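ABC transporter substrate-binding protein (Rhizobium radiobacter, PDB 6TFX) binds the opine mannopinic acid as the solute-binding protein of an ABC transporter and so probably delivers it for import into the bacterium. Local coordinates at residues A[19-24]-A[96-101]; A[92-97]-A[146-151]; A[37-42]-A[137-142]. All coordinates share one frame; numbering follows the deposited sequence.

Contact 1 of 3, residues A[19-24]-A[96-101]; sequences DPHFAT and DKARDP. With N72 ((2~{R})-2-[[(3~{R},4~{R},5~{S})-3,4,5,6-tetrakis(oxidanyl)-2-oxidanylidene-hexyl]amino]pentanedioic acid), chain C.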
# COMPACT_ATOMS: atom_id res chain seq x y z
N ASP A 19 12.36 -4.59 -6.53
CA ASP A 19 12.06 -3.99 -7.83
C ASP A 19 10.82 -3.15 -7.51
O ASP A 19 9.80 -3.70 -7.05
CB ASP A 19 11.75 -5.05 -8.90
CG ASP A 19 11.24 -4.50 -10.23
OD1 ASP A 19 10.78 -3.34 -10.27
OD2 ASP A 19 11.26 -5.25 -11.23
N PRO A 20 10.86 -1.81 -7.67
CA PRO A 20 9.71 -0.99 -7.29
C PRO A 20 8.44 -1.28 -8.06
O PRO A 20 7.35 -0.93 -7.59
CB PRO A 20 10.20 0.45 -7.54
CG PRO A 20 11.29 0.32 -8.53
CD PRO A 20 11.97 -0.98 -8.19
N HIS A 21 8.57 -1.90 -9.25
CA HIS A 21 7.38 -2.22 -10.04
C HIS A 21 6.62 -3.44 -9.50
O HIS A 21 5.54 -3.76 -10.02
CB HIS A 21 7.70 -2.39 -11.53
CG HIS A 21 8.35 -1.18 -12.14
ND1 HIS A 21 9.49 -1.29 -12.91
CD2 HIS A 21 8.02 0.12 -12.02
CE1 HIS A 21 9.82 -0.05 -13.25
NE2 HIS A 21 8.96 0.83 -12.75
N PHE A 22 7.19 -4.13 -8.49
CA PHE A 22 6.57 -5.31 -7.86
C PHE A 22 6.39 -5.17 -6.35
O PHE A 22 5.57 -5.88 -5.79
CB PHE A 22 7.33 -6.60 -8.17
CG PHE A 22 7.19 -6.98 -9.62
CD1 PHE A 22 6.07 -7.68 -10.07
CD2 PHE A 22 8.22 -6.72 -10.52
CE1 PHE A 22 5.95 -8.05 -11.43
CE2 PHE A 22 8.12 -7.13 -11.87
CZ PHE A 22 6.99 -7.78 -12.30
N ALA A 23 7.21 -4.33 -5.69
CA ALA A 23 7.16 -4.24 -4.24
C ALA A 23 5.76 -3.84 -3.78
O ALA A 23 5.25 -2.80 -4.19
CB ALA A 23 8.21 -3.24 -3.75
N THR A 24 5.13 -4.73 -2.97
CA THR A 24 3.74 -4.60 -2.54
C THR A 24 3.55 -4.62 -1.03
O THR A 24 2.73 -3.86 -0.52
CB THR A 24 2.93 -5.72 -3.20
OG1 THR A 24 3.05 -5.60 -4.63
CG2 THR A 24 1.46 -5.71 -2.80
N ASP A 96 8.16 2.64 -19.30
CA ASP A 96 7.62 1.62 -20.19
C ASP A 96 7.52 0.28 -19.47
O ASP A 96 6.64 -0.53 -19.78
CB ASP A 96 8.50 1.44 -21.43
CG ASP A 96 8.34 2.54 -22.46
OD1 ASP A 96 7.36 3.33 -22.35
OD2 ASP A 96 9.19 2.61 -23.39
N LYS A 97 8.45 0.02 -18.53
CA LYS A 97 8.41 -1.21 -17.74
C LYS A 97 7.19 -1.15 -16.80
O LYS A 97 6.41 -2.09 -16.77
CB LYS A 97 9.71 -1.40 -16.94
CG LYS A 97 9.75 -2.70 -16.14
CD LYS A 97 11.10 -2.85 -15.44
CE LYS A 97 11.16 -4.07 -14.55
NZ LYS A 97 10.16 -3.99 -13.44
N ALA A 98 7.00 -0.02 -16.10
CA ALA A 98 5.89 0.17 -15.16
C ALA A 98 4.53 -0.05 -15.83
O ALA A 98 3.63 -0.59 -15.19
CB ALA A 98 5.94 1.58 -14.59
N ARG A 99 4.38 0.37 -17.09
CA ARG A 99 3.11 0.27 -17.80
C ARG A 99 2.89 -1.04 -18.56
O ARG A 99 1.86 -1.19 -19.22
CB ARG A 99 2.89 1.49 -18.70
CG ARG A 99 3.76 1.57 -19.93
CD ARG A 99 3.85 3.04 -20.34
NE ARG A 99 4.52 3.22 -21.63
CZ ARG A 99 3.91 3.22 -22.80
NH1 ARG A 99 2.59 3.03 -22.87
NH2 ARG A 99 4.59 3.40 -23.92
N ASP A 100 3.83 -1.99 -18.43
CA ASP A 100 3.78 -3.28 -19.10
C ASP A 100 3.25 -4.36 -18.14
O ASP A 100 3.93 -4.67 -17.16
CB ASP A 100 5.19 -3.65 -19.58
CG ASP A 100 5.27 -4.95 -20.38
OD1 ASP A 100 4.25 -5.69 -20.43
OD2 ASP A 100 6.36 -5.22 -20.94
N PRO A 101 2.06 -4.98 -18.42
CA PRO A 101 1.54 -6.00 -17.49
C PRO A 101 2.43 -7.22 -17.29
O PRO A 101 2.28 -7.94 -16.31
CB PRO A 101 0.17 -6.38 -18.08
CG PRO A 101 0.18 -5.91 -19.45
CD PRO A 101 1.12 -4.73 -19.53
OAB N72 C . -4.59 -4.77 11.48
CAF N72 C . -4.63 -4.61 10.04
CAG N72 C . -3.29 -4.84 9.27
OAC N72 C . -2.17 -4.84 10.09
CAH N72 C . -3.26 -4.05 7.96
OAM N72 C . -4.15 -3.03 7.71
CAI N72 C . -2.16 -3.32 7.21
OAD N72 C . -1.22 -2.79 8.11
CAJ N72 C . -1.66 -4.10 6.03
OAE N72 C . -2.43 -4.95 5.50
CAK N72 C . -0.20 -3.89 5.51
N N72 C . -0.19 -3.25 4.22
CA N72 C . 0.28 -3.90 3.06
C N72 C . 0.51 -5.38 3.11
O N72 C . -0.24 -6.40 2.82
CB N72 C . -0.46 -3.37 1.83
CG N72 C . -0.54 -4.23 0.57
CD N72 C . -0.67 -3.41 -0.72
OE1 N72 C . -0.17 -2.25 -0.82
OE2 N72 C . -1.27 -3.93 -1.69
OXT N72 C . 1.70 -5.45 3.45
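Asp19, His21 and Lys97 build a buried ionic and hydrogen-bonded anchor that fastens the loop after strand 5-10 to the last turn of helix 88-98. Lys97 extends from the helix with CG anti to the backbone N, and its outermost torsion (chi4 -63°) turns NZ aside into the loop. There Asp19 meets it tip to tip in a salt bridge: OD2, offering its syn lone pair, lies 2.8 Å from Lys97 NZ. The second acceptor is His21 ND1, also 2.8 Å from Lys97 NZ, which lies close to the plane of the imidazole. Lys97 CE sits at the same ring edge, in plane, and Lys97 CD comes within 3.4 Å of His21 ND1. The imidazole is also packed: Ala98 CA sits over one face, toward the rim, and Ala98 CB reaches His21 NE2 at 3.6 Å.

An Asx turn prepares the loop for this. Asp19 OD1 accepts from His21 N at 2.8 Å (N-H...O angle 154°), with the donor above the carboxylate plane, while Asp19 O takes the N-H groups of both Phe22 and Ala23. One carboxylate thus shapes the loop with one oxygen and holds the helix with the other. Beyond the turn, Thr24 enters the opine pocket, its CG2 3.4 Å from OE2 of mannopinic acid; helix 26-35 begins two residues on.

Arg103 O gives Lys97 NZ a third hydrogen-bond acceptor, and Phe153 adds a cation-pi contact. With three acceptors, one of them a carboxylate, the buried amine is most plausibly a fully charged ammonium whose protons are all used. Because His21 ND1 accepts from it, the imidazole is probably neutral, carrying its proton on NE2.

Contact 2 of 3, residues A[92-97]-A[146-151]; sequences VFSLDK and FIIPKK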
# COMPACT_ATOMS: atom_id res chain seq x y z
N VAL A 92 12.51 6.55 -19.77
CA VAL A 92 11.73 5.85 -20.79
C VAL A 92 11.68 4.37 -20.45
O VAL A 92 10.61 3.78 -20.48
CB VAL A 92 12.33 6.08 -22.21
CG1 VAL A 92 11.63 5.22 -23.26
CG2 VAL A 92 12.24 7.57 -22.58
N PHE A 93 12.86 3.77 -20.14
CA PHE A 93 12.90 2.35 -19.83
C PHE A 93 12.00 2.03 -18.62
O PHE A 93 11.21 1.07 -18.65
CB PHE A 93 14.35 1.91 -19.54
CG PHE A 93 14.43 0.50 -19.02
CD1 PHE A 93 14.37 -0.59 -19.90
CD2 PHE A 93 14.51 0.24 -17.66
CE1 PHE A 93 14.41 -1.90 -19.41
CE2 PHE A 93 14.52 -1.07 -17.17
CZ PHE A 93 14.47 -2.12 -18.05
N SER A 94 12.11 2.85 -17.56
CA SER A 94 11.37 2.60 -16.32
C SER A 94 9.88 2.71 -16.49
O SER A 94 9.15 1.81 -16.05
CB SER A 94 11.83 3.53 -15.21
OG SER A 94 13.21 3.34 -14.95
N LEU A 95 9.40 3.82 -17.09
CA LEU A 95 7.96 4.04 -17.28
C LEU A 95 7.37 3.05 -18.26
O LEU A 95 6.26 2.57 -18.05
CB LEU A 95 7.66 5.49 -17.68
CG LEU A 95 7.97 6.50 -16.59
CD1 LEU A 95 7.62 7.91 -17.07
CD2 LEU A 95 7.18 6.21 -15.27
N ASP A 96 8.16 2.64 -19.30
CA ASP A 96 7.62 1.62 -20.19
C ASP A 96 7.52 0.28 -19.47
O ASP A 96 6.64 -0.53 -19.78
CB ASP A 96 8.50 1.44 -21.43
CG ASP A 96 8.34 2.54 -22.46
OD1 ASP A 96 7.36 3.33 -22.35
OD2 ASP A 96 9.19 2.61 -23.39
N LYS A 97 8.45 0.02 -18.53
CA LYS A 97 8.41 -1.21 -17.74
C LYS A 97 7.19 -1.15 -16.80
O LYS A 97 6.41 -2.09 -16.77
CB LYS A 97 9.71 -1.40 -16.94
CG LYS A 97 9.75 -2.70 -16.14
CD LYS A 97 11.10 -2.85 -15.44
CE LYS A 97 11.16 -4.07 -14.55
NZ LYS A 97 10.16 -3.99 -13.44
N PHE A 146 8.62 5.02 -9.48
CA PHE A 146 10.06 5.02 -9.20
C PHE A 146 10.87 4.73 -10.44
O PHE A 146 10.49 3.86 -11.23
CB PHE A 146 10.38 3.96 -8.16
CG PHE A 146 9.84 4.27 -6.79
CD1 PHE A 146 10.46 5.21 -5.97
CD2 PHE A 146 8.78 3.53 -6.26
CE1 PHE A 146 10.02 5.44 -4.66
CE2 PHE A 146 8.32 3.78 -4.95
CZ PHE A 146 8.94 4.73 -4.16
N ILE A 147 12.02 5.42 -10.59
CA ILE A 147 12.89 5.24 -11.75
C ILE A 147 14.03 4.30 -11.41
O ILE A 147 14.69 4.44 -10.38
CB ILE A 147 13.40 6.61 -12.28
CG1 ILE A 147 12.23 7.60 -12.53
CG2 ILE A 147 14.30 6.45 -13.52
CD1 ILE A 147 11.13 7.12 -13.53
N ILE A 148 14.27 3.34 -12.30
CA ILE A 148 15.37 2.38 -12.16
C ILE A 148 16.37 2.50 -13.34
O ILE A 148 16.00 3.05 -14.38
CB ILE A 148 14.89 0.92 -11.95
CG1 ILE A 148 14.35 0.30 -13.27
CG2 ILE A 148 13.86 0.84 -10.82
CD1 ILE A 148 13.91 -1.17 -13.15
N PRO A 149 17.61 1.97 -13.19
CA PRO A 149 18.60 2.13 -14.27
C PRO A 149 18.44 1.06 -15.33
O PRO A 149 18.43 -0.13 -15.02
CB PRO A 149 19.96 2.04 -13.56
CG PRO A 149 19.67 1.73 -12.12
CD PRO A 149 18.23 1.33 -12.01
N LYS A 150 18.33 1.50 -16.59
CA LYS A 150 18.22 0.61 -17.74
C LYS A 150 19.35 -0.43 -17.73
O LYS A 150 19.07 -1.62 -17.81
CB LYS A 150 18.28 1.45 -19.03
CG LYS A 150 17.98 0.68 -20.32
CD LYS A 150 18.05 1.67 -21.48
CE LYS A 150 17.62 1.11 -22.80
NZ LYS A 150 17.66 2.17 -23.86
N LYS A 151 20.61 0.02 -17.60
CA LYS A 151 21.76 -0.91 -17.63
C LYS A 151 21.77 -1.91 -16.49
O LYS A 151 22.08 -3.09 -16.72
CB LYS A 151 23.09 -0.15 -17.61
CG LYS A 151 23.37 0.75 -18.81
CD LYS A 151 24.87 1.08 -18.93
CE LYS A 151 25.52 1.89 -17.81
NZ LYS A 151 26.75 2.59 -18.28
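Phe146 brings its carbonyl O to Ser94 CB as the loop 146-149 passes across helix 88-98, on its way to start helix 150-156: a helix-against-loop packing with a helix N-terminus at its far end. Ile147 follows, placing CG2 3.6 Å from Ser94 OG, while its CD1 extends toward Leu95 CD2. At Ile148 the contact becomes polar, for its backbone N donates to Ser94 OG at 2.9 Å with an N-H...O angle of 157°. That hydroxyl is itself hydrogen-bonded to Asp90 O, one turn back in its own helix, and so links the helix backbone to the loop. A chi1 of 74° brings Ile148 CG1 to 3.7 Å from Ser94 OG; beyond it, Ile148 CD1 touches both Lys97 CD, at 4.0 Å, and the edge of the Phe93 ring, 4.1 Å from CE2. Pro149 takes the N-cap position. In the first turn, Lys150 N is hydrogen-bonded to Asp90 OD1, and the extended Lys150 side chain passes Phe93 obliquely, its CG 3.8 Å from Phe93 CG. Its backbone end makes a CH-pi contact, with Lys150 CA over the ring face, 4.1 Å from the Phe93 centroid.

Contact 3 of 3, residues A[37-42]-A[137-142]; sequences GALVRF and ALLSNF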
# COMPACT_ATOMS: atom_id res chain seq x y z
N GLY A 37 14.04 7.14 -6.15
CA GLY A 37 13.32 8.40 -6.36
C GLY A 37 12.50 8.31 -7.64
O GLY A 37 12.47 7.25 -8.30
N ALA A 38 11.86 9.41 -8.03
CA ALA A 38 11.02 9.41 -9.22
C ALA A 38 11.18 10.76 -9.94
O ALA A 38 11.99 11.60 -9.53
CB ALA A 38 9.58 9.17 -8.80
N LEU A 39 10.38 10.99 -11.01
CA LEU A 39 10.42 12.31 -11.67
C LEU A 39 10.01 13.41 -10.67
O LEU A 39 10.63 14.47 -10.62
CB LEU A 39 9.45 12.32 -12.84
CG LEU A 39 9.95 11.59 -14.11
CD1 LEU A 39 8.82 11.40 -15.11
CD2 LEU A 39 11.11 12.36 -14.76
N VAL A 40 8.97 13.13 -9.88
CA VAL A 40 8.44 14.08 -8.87
C VAL A 40 8.24 13.31 -7.57
O VAL A 40 8.31 12.08 -7.58
CB VAL A 40 7.13 14.77 -9.36
CG1 VAL A 40 7.38 15.58 -10.63
CG2 VAL A 40 6.01 13.74 -9.62
N ARG A 41 7.94 14.01 -6.46
CA ARG A 41 7.76 13.22 -5.26
C ARG A 41 6.76 13.87 -4.36
O ARG A 41 6.56 15.08 -4.44
CB ARG A 41 9.10 13.10 -4.50
CG ARG A 41 9.60 14.46 -3.93
CD ARG A 41 10.72 14.19 -2.96
NE ARG A 41 11.23 15.40 -2.32
CZ ARG A 41 12.21 15.39 -1.43
NH1 ARG A 41 12.76 14.23 -1.06
NH2 ARG A 41 12.65 16.52 -0.90
N PHE A 42 6.17 13.09 -3.48
CA PHE A 42 5.35 13.65 -2.41
C PHE A 42 6.35 14.43 -1.51
O PHE A 42 7.51 14.04 -1.39
CB PHE A 42 4.79 12.51 -1.56
CG PHE A 42 3.62 11.86 -2.24
CD1 PHE A 42 3.81 10.87 -3.20
CD2 PHE A 42 2.33 12.19 -1.88
CE1 PHE A 42 2.71 10.28 -3.84
CE2 PHE A 42 1.23 11.59 -2.51
CZ PHE A 42 1.43 10.67 -3.51
N ALA A 137 0.70 12.14 -9.40
CA ALA A 137 0.74 11.03 -8.42
C ALA A 137 1.31 9.78 -9.12
O ALA A 137 2.14 9.08 -8.55
CB ALA A 137 -0.67 10.73 -7.92
N LEU A 138 0.89 9.51 -10.38
CA LEU A 138 1.39 8.33 -11.12
C LEU A 138 2.91 8.39 -11.35
O LEU A 138 3.57 7.36 -11.51
CB LEU A 138 0.70 8.23 -12.48
CG LEU A 138 -0.79 7.89 -12.45
CD1 LEU A 138 -1.33 7.90 -13.88
CD2 LEU A 138 -1.02 6.50 -11.82
N LEU A 139 3.45 9.62 -11.41
CA LEU A 139 4.88 9.81 -11.70
C LEU A 139 5.70 10.04 -10.44
O LEU A 139 6.88 10.42 -10.54
CB LEU A 139 5.07 10.97 -12.71
CG LEU A 139 4.33 10.82 -14.04
CD1 LEU A 139 4.54 12.05 -14.89
CD2 LEU A 139 4.77 9.53 -14.79
N SER A 140 5.07 9.86 -9.26
CA SER A 140 5.71 10.15 -7.99
C SER A 140 6.40 8.94 -7.39
O SER A 140 6.41 7.86 -7.98
CB SER A 140 4.71 10.73 -7.00
OG SER A 140 3.83 9.68 -6.62
N ASN A 141 6.93 9.13 -6.17
CA ASN A 141 7.70 8.11 -5.48
C ASN A 141 6.79 7.12 -4.77
O ASN A 141 6.75 7.03 -3.53
CB ASN A 141 8.75 8.75 -4.56
CG ASN A 141 8.17 9.64 -3.49
OD1 ASN A 141 7.19 10.37 -3.72
ND2 ASN A 141 8.80 9.65 -2.34
N PHE A 142 6.06 6.34 -5.58
CA PHE A 142 5.19 5.29 -5.06
C PHE A 142 4.85 4.37 -6.20
O PHE A 142 4.73 4.82 -7.34
CB PHE A 142 3.88 5.82 -4.43
CG PHE A 142 3.09 4.78 -3.64
CD1 PHE A 142 3.63 4.18 -2.51
CD2 PHE A 142 1.80 4.43 -4.02
CE1 PHE A 142 2.90 3.23 -1.78
CE2 PHE A 142 1.07 3.49 -3.29
CZ PHE A 142 1.62 2.90 -2.17
O HOH W 1 8.60 9.17 -12.27
O HOH W 2 8.69 11.76 -0.30
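Phe42 presents the edge of its ring to Asn141, whose OD1 lies in the ring plane 3.5 Å from Phe42 CD1, with the ring and amide planes 41° apart. Ser140 OG comes in obliquely at the neighbouring corner, 3.1 Å from Phe42 CE1. Arg41 CB lies over one face of the Asn141 amide, 3.7 Å from Asn141 CG. The amide also serves the backbone: Asn141 OD1 accepts from Phe42 N at 2.9 Å (N-H...O angle 159°), the donor tilted somewhat from the carbonyl plane. The other end of the amide completes the hold, as ND2 donates to a water that in turn donates to Phe42 O. A chi1 of 60° places Asn141 CG, and with it the amide, against Arg41 CB and Phe42 N.

Asn141 is the centre of an inverse gamma turn just after helix 135-138, and the chain leaving that helix lies against the short strand 40-41, whose sheet partner is strand 53-54. Ser140 is tied back to the helix end: its OG donates to Ala137 O at 2.6 Å, and its N uses the same oxygen. Leu139 O is shared among neighbours. Val40 N reaches it in a weak hydrogen bond of 3.5 Å, a water joins it to Leu39 N, and Ala38 CB packs against it. On the following residue, Ser140 CA makes a CA-H...O contact of 3.3 Å to Val40 O. Arg41 carries its guanidinium away to a salt bridge with Glu53. Leu39 CD1 meets Leu139 CD1 at 4.3 Å; these two leucines also touch helix 88-98, through Val91 and Leu95 respectively, and strand 68-73.

How the contacts relate
From the N terminus, the loop 19-24 comes first: contact 1 closes a long loop by joining it to the end of helix 88-98. Residues 37-42, beyond helix 26-35, are joined to 137-142 by contact 3, so contacts 1 and 3 cross. Contact 2 starts at 92-97, sharing Asp96 and Lys97 with contact 1, closes at 146-151, and crosses contact 3 in turn. In space the interlacing continues. Pro20 packs on Phe146 and Ile148, joining contacts 1 and 2, while Ile147 N probably hydrogen-bonds Gly37 O, joining 2 and 3. The pocket-side loop, helix 88-98, strand 40-41 and helices 135-138 and 150-156 are thereby tied together.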